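Local structure of fructosyl amine:oxygen oxidoreductase (Neosartorya fumigata, 4WCT) at residues L99-T104 with M393-G398; P106-Y111 with K182-S187. The protein probably oxidises fructosyl amines (Amadori products) with oxygen by means of a bound FAD, and so serves as a deglycating enzyme. All blocks are in the same frame, centred on the assembly; numbering follows the deposited sequence. Where two conformers were deposited one is given.

Interaction 1. Residues L99-T104 with M393-G398; sequences LKAWKT and MPTIGG
Pro-394 points CG, with CD beside it, at one face of the Trp-102 indole, and the two side chains cross at about a right angle. CG stands over the five-membered ring, 16° off its normal, which places it as a CH-pi contact; Pro-394 CD reaches on toward the six-membered ring, 3.4 Å from Trp-102 CZ2. The exact closeness of CG to the indole is doubtful, since the model sets it nearer to the ring than carbons can sit, and nothing rests on it. Trp-102 reaches this place because its CG stands beside the backbone N (chi1 -82°), which swings the indole toward the neighbouring helix. Its rotation is further fixed by NE1, which is hydrogen-bonded to the carbonyl O of Met-391, outside the two segments, while Phe-112 meets the same indole with ring planes at about 35°. Beside this dense centre the packing relaxes: Met-393 CB approaches Trp-102 CZ2 only obliquely, at 4.1 Å. Toward the partly exposed side the contact thins to small groups. There Ala-101 CB points at the other helix and touches Pro-394 CB at 3.6 Å and Thr-395 CG2 at 3.6 Å; beyond it, the exposed Lys-100 turns its chain away. The meeting is thus wholly apolar between the segments. It joins the C-terminal end of helix 86-102 to the N-terminal part of helix 393-404, whose Met-393 side chain lies about 7 Å from the bound FAD, a helix-helix packing beside the FAD site of this FAD-dependent oxidoreductase.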
loop_
_atom_site.group_PDB
_atom_site.type_symbol
_atom_site.label_atom_id
_atom_site.label_comp_id
_atom_site.label_asym_id
_atom_site.label_seq_id
_atom_site.Cartn_x
_atom_site.Cartn_y
_atom_site.Cartn_z
ATOM N N LEU A 99 -11.392 -3.352 -9.193
ATOM C CA LEU A 99 -12.729 -2.863 -8.900
ATOM C C LEU A 99 -13.742 -3.982 -9.138
ATOM O O LEU A 99 -14.680 -4.193 -8.356
ATOM C CB LEU A 99 -13.069 -1.642 -9.773
ATOM C CG LEU A 99 -14.481 -1.062 -9.585
ATOM C CD1 LEU A 99 -14.676 -0.576 -8.154
ATOM C CD2 LEU A 99 -14.734 0.065 -10.556
ATOM N N LYS A 100 -13.630 -4.613 -10.292
ATOM C CA LYS A 100 -14.553 -5.692 -10.653
ATOM C C LYS A 100 -14.566 -6.772 -9.591
ATOM O O LYS A 100 -15.619 -7.264 -9.169
ATOM C CB LYS A 100 -14.145 -6.245 -12.014
ATOM C CG LYS A 100 -14.961 -7.452 -12.451
ATOM C CD LYS A 100 -14.630 -7.841 -13.896
ATOM C CE LYS A 100 -15.533 -8.984 -14.369
ATOM N NZ LYS A 100 -14.969 -9.755 -15.509
ATOM N N ALA A 101 -13.395 -7.125 -9.095
ATOM C CA ALA A 101 -13.275 -8.163 -8.089
ATOM C C ALA A 101 -13.738 -7.748 -6.687
ATOM O O ALA A 101 -14.356 -8.544 -6.000
ATOM C CB ALA A 101 -11.839 -8.687 -8.058
ATOM N N TRP A 102 -13.536 -6.491 -6.294
ATOM C CA TRP A 102 -14.041 -5.994 -5.038
ATOM C C TRP A 102 -15.551 -6.081 -5.014
ATOM O O TRP A 102 -16.147 -6.095 -3.937
ATOM C CB TRP A 102 -13.618 -4.527 -4.797
ATOM C CG TRP A 102 -12.223 -4.375 -4.253
ATOM C CD1 TRP A 102 -11.204 -3.721 -4.863
ATOM C CD2 TRP A 102 -11.726 -4.795 -2.980
ATOM N NE1 TRP A 102 -10.097 -3.718 -4.060
ATOM C CE2 TRP A 102 -10.363 -4.447 -2.940
ATOM C CE3 TRP A 102 -12.251 -5.568 -1.931
ATOM C CZ2 TRP A 102 -9.538 -4.753 -1.837
ATOM C CZ3 TRP A 102 -11.447 -5.831 -0.831
ATOM C CH2 TRP A 102 -10.100 -5.421 -0.810
ATOM N N LYS A 103 -16.178 -6.014 -6.193
ATOM C CA LYS A 103 -17.620 -5.999 -6.254
ATOM C C LYS A 103 -18.179 -7.409 -6.392
ATOM O O LYS A 103 -19.417 -7.582 -6.388
ATOM C CB LYS A 103 -18.086 -5.133 -7.429
ATOM C CG LYS A 103 -17.844 -3.653 -7.168
ATOM C CD LYS A 103 -18.532 -2.767 -8.196
ATOM C CE LYS A 103 -17.972 -2.910 -9.602
ATOM N NZ LYS A 103 -18.413 -1.818 -10.540
ATOM N N THR A 104 -17.324 -8.412 -6.597
ATOM C CA THR A 104 -17.804 -9.736 -7.016
ATOM C C THR A 104 -17.220 -10.921 -6.231
ATOM O O THR A 104 -17.915 -11.901 -5.944
ATOM C CB THR A 104 -17.593 -9.940 -8.533
ATOM O OG1 THR A 104 -18.534 -9.132 -9.243
ATOM C CG2 THR A 104 -17.836 -11.392 -8.944
ATOM N N MET A 393 -5.516 -5.736 -3.825
ATOM C CA MET A 393 -5.516 -7.011 -3.100
ATOM C C MET A 393 -6.265 -8.150 -3.791
ATOM O O MET A 393 -5.780 -9.273 -3.791
ATOM C CB MET A 393 -6.038 -6.855 -1.680
ATOM C CG MET A 393 -5.692 -8.035 -0.786
ATOM S SD MET A 393 -6.535 -7.987 0.809
ATOM C CE MET A 393 -5.820 -6.496 1.482
ATOM N N PRO A 394 -7.488 -7.887 -4.316
ATOM C CA PRO A 394 -8.274 -9.035 -4.806
ATOM C C PRO A 394 -7.633 -9.707 -6.031
ATOM O O PRO A 394 -7.817 -10.914 -6.216
ATOM C CB PRO A 394 -9.605 -8.409 -5.210
ATOM C CG PRO A 394 -9.681 -7.121 -4.457
ATOM C CD PRO A 394 -8.251 -6.635 -4.401
ATOM N N THR A 395 -6.900 -8.950 -6.838
ATOM C CA THR A 395 -6.497 -9.369 -8.174
ATOM C C THR A 395 -4.991 -9.425 -8.354
ATOM O O THR A 395 -4.513 -10.017 -9.298
ATOM C CB THR A 395 -7.093 -8.417 -9.246
ATOM O OG1 THR A 395 -7.036 -7.049 -8.761
ATOM C CG2 THR A 395 -8.519 -8.793 -9.516
ATOM N N ILE A 396 -4.238 -8.809 -7.442
ATOM C CA ILE A 396 -2.788 -8.735 -7.653
ATOM C C ILE A 396 -2.136 -10.132 -7.674
ATOM O O ILE A 396 -1.253 -10.406 -8.499
ATOM C CB ILE A 396 -2.113 -7.809 -6.623
ATOM C CG1 ILE A 396 -0.703 -7.421 -7.115
ATOM C CG2 ILE A 396 -2.103 -8.471 -5.268
ATOM C CD1 ILE A 396 -0.691 -6.386 -8.207
ATOM N N GLY A 397 -2.671 -11.060 -6.887
ATOM C CA GLY A 397 -2.216 -12.433 -6.942
ATOM C C GLY A 397 -2.443 -13.092 -8.286
ATOM O O GLY A 397 -1.695 -13.991 -8.661
ATOM N N GLY A 398 -3.486 -12.689 -9.023
ATOM C CA GLY A 398 -3.669 -13.250 -10.368
ATOM C C GLY A 398 -2.627 -12.749 -11.347
ATOM O O GLY A 398 -2.189 -13.488 -12.227
#

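Interaction 2. Residues P106-Y111 with K182-S187; sequences PVFQPY and KKAMIS
Tyr-111 lies against the helical backbone at Lys-183 and Ala-184, and its side chain can be traced outward atom by atom. Tyr-111 CB sits 3.9 Å from Ala-184 CB, and CG, placed beside the backbone N by chi1 of -57°, lies near Ala-184 N. Along one side of the ring Tyr-111 CD1 and Tyr-111 CE1 meet Lys-183 CB, the latter at 3.5 Å; along the other, Tyr-111 CD2 faces Ala-184 CA and Tyr-111 CE2 comes to 3.6 Å from Ser-187 CB. Lys-183 C stands over the centre of one face and Pro-110 CB over that of the opposite face, so the ring is held between helix backbone and proline. At the tip, Tyr-111 OH is linked to the O of water 2, 2.7 Å away in the plane of the ring, and that water donates to Ser-187 OG. The lysine chain crosses the tyrosine at about a right angle and runs on, extended, to salt bridges with Asp-292 and Glu-291. Ser-187 OG, anti to its own N (chi1 -180°), donates to Val-107 O at 2.7 Å; the C=O...OG angle of 127° and a position in the carbonyl plane show that a lone pair is used. Val-107 CG1 brushes the same hydroxyl and also covers one face of the Phe-108 ring, while Phe-108 CD1 lies 4.2 Å from Ala-184 CB. Chemically, Ser-187 OG gives its proton to Val-107 O and accepts from water 2, and weakly from water 1, so one hydroxyl ties helix to loop directly and to Tyr-111 OH through water 2, beside largely carbon and ring packing.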
loop_
_atom_site.group_PDB
_atom_site.type_symbol
_atom_site.label_atom_id
_atom_site.label_comp_id
_atom_site.label_asym_id
_atom_site.label_seq_id
_atom_site.Cartn_x
_atom_site.Cartn_y
_atom_site.Cartn_z
ATOM N N PRO A 106 -16.246 -13.489 -3.653
ATOM C CA PRO A 106 -16.786 -13.673 -2.306
ATOM C C PRO A 106 -15.777 -13.453 -1.155
ATOM O O PRO A 106 -16.166 -13.052 -0.063
ATOM C CB PRO A 106 -17.250 -15.143 -2.318
ATOM C CG PRO A 106 -17.601 -15.363 -3.739
ATOM C CD PRO A 106 -16.614 -14.608 -4.544
ATOM N N VAL A 107 -14.497 -13.636 -1.422
ATOM C CA VAL A 107 -13.496 -13.460 -0.401
ATOM C C VAL A 107 -13.300 -11.970 -0.085
ATOM O O VAL A 107 -12.953 -11.606 1.044
ATOM C CB VAL A 107 -12.171 -14.080 -0.879
ATOM C CG1 VAL A 107 -11.008 -13.628 -0.022
ATOM C CG2 VAL A 107 -12.292 -15.600 -0.877
ATOM N N PHE A 108 -13.508 -11.112 -1.086
ATOM C CA PHE A 108 -13.177 -9.677 -0.950
ATOM C C PHE A 108 -14.390 -8.745 -0.874
ATOM O O PHE A 108 -14.336 -7.671 -0.294
ATOM C CB PHE A 108 -12.253 -9.267 -2.090
ATOM C CG PHE A 108 -10.966 -10.021 -2.092
ATOM C CD1 PHE A 108 -9.962 -9.685 -1.203
ATOM C CD2 PHE A 108 -10.772 -11.106 -2.930
ATOM C CE1 PHE A 108 -8.792 -10.406 -1.182
ATOM C CE2 PHE A 108 -9.614 -11.866 -2.866
ATOM C CZ PHE A 108 -8.598 -11.465 -2.031
ATOM N N GLN A 109 -15.458 -9.141 -1.535
ATOM C CA GLN A 109 -16.641 -8.297 -1.696
ATOM C C GLN A 109 -17.271 -7.739 -0.421
ATOM O O GLN A 109 -17.708 -6.574 -0.424
ATOM C CB GLN A 109 -17.696 -9.091 -2.450
ATOM C CG GLN A 109 -18.979 -8.326 -2.735
ATOM C CD GLN A 109 -20.002 -8.489 -1.665
ATOM O OE1 GLN A 109 -19.844 -9.266 -0.730
ATOM N NE2 GLN A 109 -21.080 -7.707 -1.771
ATOM N N PRO A 110 -17.194 -8.464 0.703
ATOM C CA PRO A 110 -17.783 -7.900 1.913
ATOM C C PRO A 110 -17.050 -6.685 2.453
ATOM O O PRO A 110 -17.577 -5.993 3.340
ATOM C CB PRO A 110 -17.651 -9.039 2.904
ATOM C CG PRO A 110 -17.820 -10.254 2.031
ATOM C CD PRO A 110 -16.976 -9.918 0.837
ATOM N N TYR A 111 -15.828 -6.470 1.960
ATOM C CA TYR A 111 -14.911 -5.507 2.571
ATOM C C TYR A 111 -14.724 -4.239 1.730
ATOM O O TYR A 111 -13.940 -3.355 2.101
ATOM C CB TYR A 111 -13.560 -6.209 2.807
ATOM C CG TYR A 111 -13.709 -7.439 3.674
ATOM C CD1 TYR A 111 -14.297 -7.340 4.926
ATOM C CD2 TYR A 111 -13.571 -8.717 3.122
ATOM C CE1 TYR A 111 -14.534 -8.474 5.684
ATOM C CE2 TYR A 111 -13.870 -9.855 3.857
ATOM C CZ TYR A 111 -14.428 -9.723 5.099
ATOM O OH TYR A 111 -14.655 -10.855 5.879
ATOM N N LYS A 182 -7.454 -4.880 6.408
ATOM C CA LYS A 182 -7.079 -5.871 7.402
ATOM C C LYS A 182 -7.982 -7.101 7.319
ATOM O O LYS A 182 -7.500 -8.243 7.198
ATOM C CB LYS A 182 -7.169 -5.263 8.786
ATOM C CG LYS A 182 -6.822 -6.227 9.897
ATOM C CD LYS A 182 -6.892 -5.510 11.225
ATOM C CE LYS A 182 -6.365 -6.353 12.367
ATOM N NZ LYS A 182 -6.277 -5.494 13.575
ATOM N N LYS A 183 -9.295 -6.875 7.341
ATOM C CA LYS A 183 -10.243 -7.998 7.244
ATOM C C LYS A 183 -10.202 -8.712 5.904
ATOM O O LYS A 183 -10.340 -9.955 5.853
ATOM C CB LYS A 183 -11.678 -7.547 7.553
ATOM C CG LYS A 183 -11.918 -7.343 9.029
ATOM C CD LYS A 183 -13.344 -6.918 9.334
ATOM C CE LYS A 183 -13.445 -6.641 10.817
ATOM N NZ LYS A 183 -14.852 -6.440 11.198
ATOM N N ALA A 184 -9.920 -7.972 4.831
ATOM C CA ALA A 184 -9.849 -8.593 3.524
ATOM C C ALA A 184 -8.594 -9.465 3.412
ATOM O O ALA A 184 -8.618 -10.536 2.854
ATOM C CB ALA A 184 -9.879 -7.544 2.448
ATOM N N MET A 185 -7.503 -9.023 4.012
ATOM C CA MET A 185 -6.267 -9.813 4.019
ATOM C C MET A 185 -6.456 -11.089 4.851
ATOM O O MET A 185 -6.073 -12.178 4.424
ATOM C CB MET A 185 -5.097 -8.965 4.555
ATOM C CG MET A 185 -3.810 -9.737 4.625
ATOM S SD MET A 185 -2.427 -8.600 5.012
ATOM C CE MET A 185 -2.986 -7.894 6.517
ATOM N N ILE A 186 -7.112 -10.965 5.995
ATOM C CA ILE A 186 -7.444 -12.112 6.846
ATOM C C ILE A 186 -8.366 -13.083 6.096
ATOM O O ILE A 186 -8.196 -14.312 6.161
ATOM C CB ILE A 186 -8.113 -11.659 8.148
ATOM C CG1 ILE A 186 -7.079 -10.912 9.038
ATOM C CG2 ILE A 186 -8.686 -12.855 8.893
ATOM C CD1 ILE A 186 -7.645 -10.228 10.268
ATOM N N SER A 187 -9.315 -12.535 5.374
ATOM C CA SER A 187 -10.225 -13.330 4.545
ATOM C C SER A 187 -9.459 -14.127 3.502
ATOM O O SER A 187 -9.700 -15.333 3.328
ATOM C CB SER A 187 -11.300 -12.428 3.912
ATOM O OG SER A 187 -12.213 -13.157 3.103
HETATM O O HOH W 1 -15.568 -13.456 3.010
HETATM O O HOH W 2 -14.338 -13.234 4.725
#

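From the N terminus, the chain first runs along helix 86-102, whose end supplies one side of interaction 1, and goes directly into the loop 106-111 of interaction 2. Seventy residues later helix 181-194 returns to that loop and closes interaction 2. The chain then passes through much of both sheets before helix 393-404 comes back to helix 86-102, closing interaction 1 after 288 intervening residues. The shorter closure therefore lies wholly within the longer, without crossing it. Their centres are 10 Å apart, and they touch directly: Trp-102 CE3 lies 3.4 Å from Phe-108 O, and Met-393 SD 3.5 Å from Met-185 N. Three helices and one loop thereby form continuous packing near the cofactor.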